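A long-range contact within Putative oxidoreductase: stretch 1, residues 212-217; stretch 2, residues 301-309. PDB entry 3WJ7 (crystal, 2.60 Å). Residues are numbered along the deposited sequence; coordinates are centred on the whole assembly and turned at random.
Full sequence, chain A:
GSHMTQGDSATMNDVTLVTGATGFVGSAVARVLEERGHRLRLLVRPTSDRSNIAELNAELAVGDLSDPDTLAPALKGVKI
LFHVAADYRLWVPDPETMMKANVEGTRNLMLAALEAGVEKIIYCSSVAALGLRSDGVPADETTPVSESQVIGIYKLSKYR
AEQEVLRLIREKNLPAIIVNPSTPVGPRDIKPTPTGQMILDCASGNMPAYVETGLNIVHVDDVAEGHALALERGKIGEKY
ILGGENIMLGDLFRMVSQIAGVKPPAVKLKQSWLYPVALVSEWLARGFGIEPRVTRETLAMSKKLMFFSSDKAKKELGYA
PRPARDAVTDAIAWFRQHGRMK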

# COMPACT_ATOMS: atom_id res chain seq x y z
N GLU A 212 -4.47 -15.39 22.22
CA GLU A 212 -5.81 -15.93 22.38
C GLU A 212 -6.75 -15.17 21.46
O GLU A 212 -6.61 -13.97 21.23
N THR A 213 -7.70 -15.90 20.90
CA THR A 213 -8.86 -15.31 20.26
C THR A 213 -9.91 -16.34 19.87
O THR A 213 -9.72 -17.54 20.10
N GLY A 214 -11.01 -15.86 19.31
CA GLY A 214 -12.16 -16.69 18.99
C GLY A 214 -12.34 -16.77 17.50
O GLY A 214 -12.23 -15.76 16.81
N LEU A 215 -12.62 -17.96 17.00
CA LEU A 215 -12.92 -18.13 15.61
C LEU A 215 -13.99 -19.18 15.48
O LEU A 215 -14.43 -19.73 16.47
N ASN A 216 -14.41 -19.43 14.25
CA ASN A 216 -15.39 -20.42 13.94
C ASN A 216 -14.72 -21.30 12.93
O ASN A 216 -14.34 -20.82 11.85
N ILE A 217 -14.61 -22.59 13.25
CA ILE A 217 -14.04 -23.61 12.36
C ILE A 217 -15.11 -24.49 11.71
O ILE A 217 -16.13 -24.80 12.32
N MET A 301 -11.16 -3.47 17.89
CA MET A 301 -11.95 -4.19 16.91
C MET A 301 -11.55 -5.65 16.84
O MET A 301 -12.39 -6.56 16.84
N SER A 302 -10.24 -5.88 16.75
CA SER A 302 -9.70 -7.22 16.60
C SER A 302 -9.87 -8.06 17.87
O SER A 302 -9.76 -9.28 17.83
N LYS A 303 -10.11 -7.39 18.99
CA LYS A 303 -10.47 -8.00 20.26
C LYS A 303 -11.75 -8.81 20.16
O LYS A 303 -11.95 -9.74 20.93
N LYS A 304 -12.66 -8.40 19.27
CA LYS A 304 -14.00 -9.01 19.23
C LYS A 304 -13.86 -10.44 18.77
O LYS A 304 -13.00 -10.75 17.96
N LEU A 305 -14.66 -11.33 19.35
CA LEU A 305 -14.61 -12.72 18.95
C LEU A 305 -15.26 -12.88 17.57
O LEU A 305 -16.28 -12.27 17.28
N MET A 306 -14.65 -13.70 16.72
CA MET A 306 -15.20 -13.98 15.41
C MET A 306 -16.15 -15.18 15.48
O MET A 306 -15.86 -16.28 15.00
N PHE A 307 -17.29 -14.94 16.09
CA PHE A 307 -18.24 -16.00 16.39
C PHE A 307 -19.47 -15.78 15.53
O PHE A 307 -19.96 -14.64 15.41
N PHE A 308 -19.93 -16.82 14.85
CA PHE A 308 -21.01 -16.66 13.87
C PHE A 308 -21.98 -17.77 14.02
O PHE A 308 -21.57 -18.87 14.39
N SER A 309 -23.24 -17.50 13.71
CA SER A 309 -24.29 -18.53 13.72
C SER A 309 -24.53 -19.00 12.32
O SER A 309 -24.51 -18.17 11.40

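The residue at the centre of this contact has no side chain: Gly214 gives up 61 Å² to the second stretch, more than any other residue of either segment. An ideal CB built on it would point toward stretch 2 and fall 2.9 Å from Phe307 CE1, a clash, and 3.2 Å from Leu305 CB, which is tight. The bare backbone lets the Phe307 ring come close, with Gly214 CA 3.6 Å from Phe307 CE1. That ring arrives indirectly. The CA-to-CB bond of Phe307 points away from stretch 1, but chi1 of -88° (m) and chi2 of 12° bring its end nearer, so that Phe307 CE1 also lies 3.2 Å from Leu215 O, an oblique approach to the ring.

The nearest CA pairs set out the register: Gly214 CA to Leu305 CA and Leu215 CA to Met306 CA, each 4.7 Å. One hydrogen bond crosses between the stretches, Met306 N to Gly214 O, at 3.2 Å with an N-H...O angle of 152°. A CA-H...O contact from Leu215 CA to Met306 O, 3.5 Å with 128° at the hydrogen, supplements it.

Asn216 is the residue of stretch 1 whose CA-to-CB bond points toward stretch 2. Its t rotamer (chi1 -177°) places ND2 3.2 Å from Phe308 O and 4.2 Å from Phe308 CB; both OD1 and ND2 have hydrogen-bonding partners elsewhere in the structure. The CA-to-CB bond of Phe308 (chi1 m) is sideways.

The CA-to-CB bond of Leu305 (m, t) is also sideways, and its CD2 packs 4.1 Å from Gly214 N. Met306 starts sideways, but its m, t, p conformation leads its end away. The CA-to-CB bond of Leu215, with chi1 p, points away, so its part here is largely backbone. Thr213 (t) makes only a loose approach, its OG1 4.4 Å from Ser302 O.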

# COMPACT_ATOMS: atom_id res chain seq x y z
CB GLU A 212 -6.27 -15.81 23.85
CG GLU A 212 -7.64 -16.43 24.23
CD GLU A 212 -7.79 -17.95 23.90
OE1 GLU A 212 -7.70 -18.35 22.72
OE2 GLU A 212 -8.04 -18.76 24.81
CB THR A 213 -8.51 -14.42 19.05
OG1 THR A 213 -9.67 -13.61 18.76
CG2 THR A 213 -8.08 -15.22 17.83
CB LEU A 215 -11.66 -18.45 14.75
CG LEU A 215 -10.68 -19.64 14.89
CD1 LEU A 215 -9.28 -19.08 14.62
CD2 LEU A 215 -10.63 -20.37 16.24
CB ASN A 216 -16.58 -19.71 13.30
CG ASN A 216 -17.74 -20.64 12.99
OD1 ASN A 216 -17.62 -21.58 12.21
ND2 ASN A 216 -18.89 -20.32 13.54
CB ILE A 217 -12.97 -24.42 13.09
CG1 ILE A 217 -11.71 -23.55 13.09
CG2 ILE A 217 -12.67 -25.74 12.38
CD1 ILE A 217 -10.75 -23.89 14.17
CB MET A 301 -11.77 -3.58 15.51
CG MET A 301 -12.08 -2.09 15.38
SD MET A 301 -13.79 -1.65 15.77
CE MET A 301 -14.70 -2.96 14.94
CB SER A 302 -8.24 -7.14 16.20
OG SER A 302 -7.56 -6.25 17.06
CB LYS A 303 -10.73 -6.93 21.35
CG LYS A 303 -9.68 -6.78 22.45
CD LYS A 303 -10.09 -5.66 23.43
CE LYS A 303 -9.00 -5.34 24.47
NZ LYS A 303 -9.05 -6.20 25.70
CB LYS A 304 -14.94 -8.25 18.28
CG LYS A 304 -15.20 -6.77 18.62
CD LYS A 304 -16.19 -6.21 17.62
CE LYS A 304 -15.85 -4.80 17.19
NZ LYS A 304 -16.76 -3.82 17.84
CB LEU A 305 -15.29 -13.61 19.98
CG LEU A 305 -14.93 -13.43 21.46
CD1 LEU A 305 -15.68 -14.44 22.34
CD2 LEU A 305 -13.43 -13.50 21.71
CB MET A 306 -14.06 -14.21 14.41
CG MET A 306 -13.27 -12.95 14.12
SD MET A 306 -12.53 -13.10 12.49
CE MET A 306 -13.88 -12.82 11.27
CB PHE A 307 -18.55 -15.97 17.87
CG PHE A 307 -17.60 -16.79 18.73
CD1 PHE A 307 -16.40 -17.30 18.21
CD2 PHE A 307 -17.90 -17.02 20.08
CE1 PHE A 307 -15.53 -18.05 19.01
CE2 PHE A 307 -17.04 -17.77 20.88
CZ PHE A 307 -15.85 -18.29 20.35
CB PHE A 308 -20.46 -16.64 12.43
CG PHE A 308 -19.58 -15.48 12.15
CD1 PHE A 308 -20.13 -14.28 11.71
CD2 PHE A 308 -18.22 -15.55 12.38
CE1 PHE A 308 -19.32 -13.17 11.50
CE2 PHE A 308 -17.39 -14.45 12.15
CZ PHE A 308 -17.96 -13.26 11.72
CB SER A 309 -25.61 -17.91 14.20
OG SER A 309 -26.65 -18.88 14.24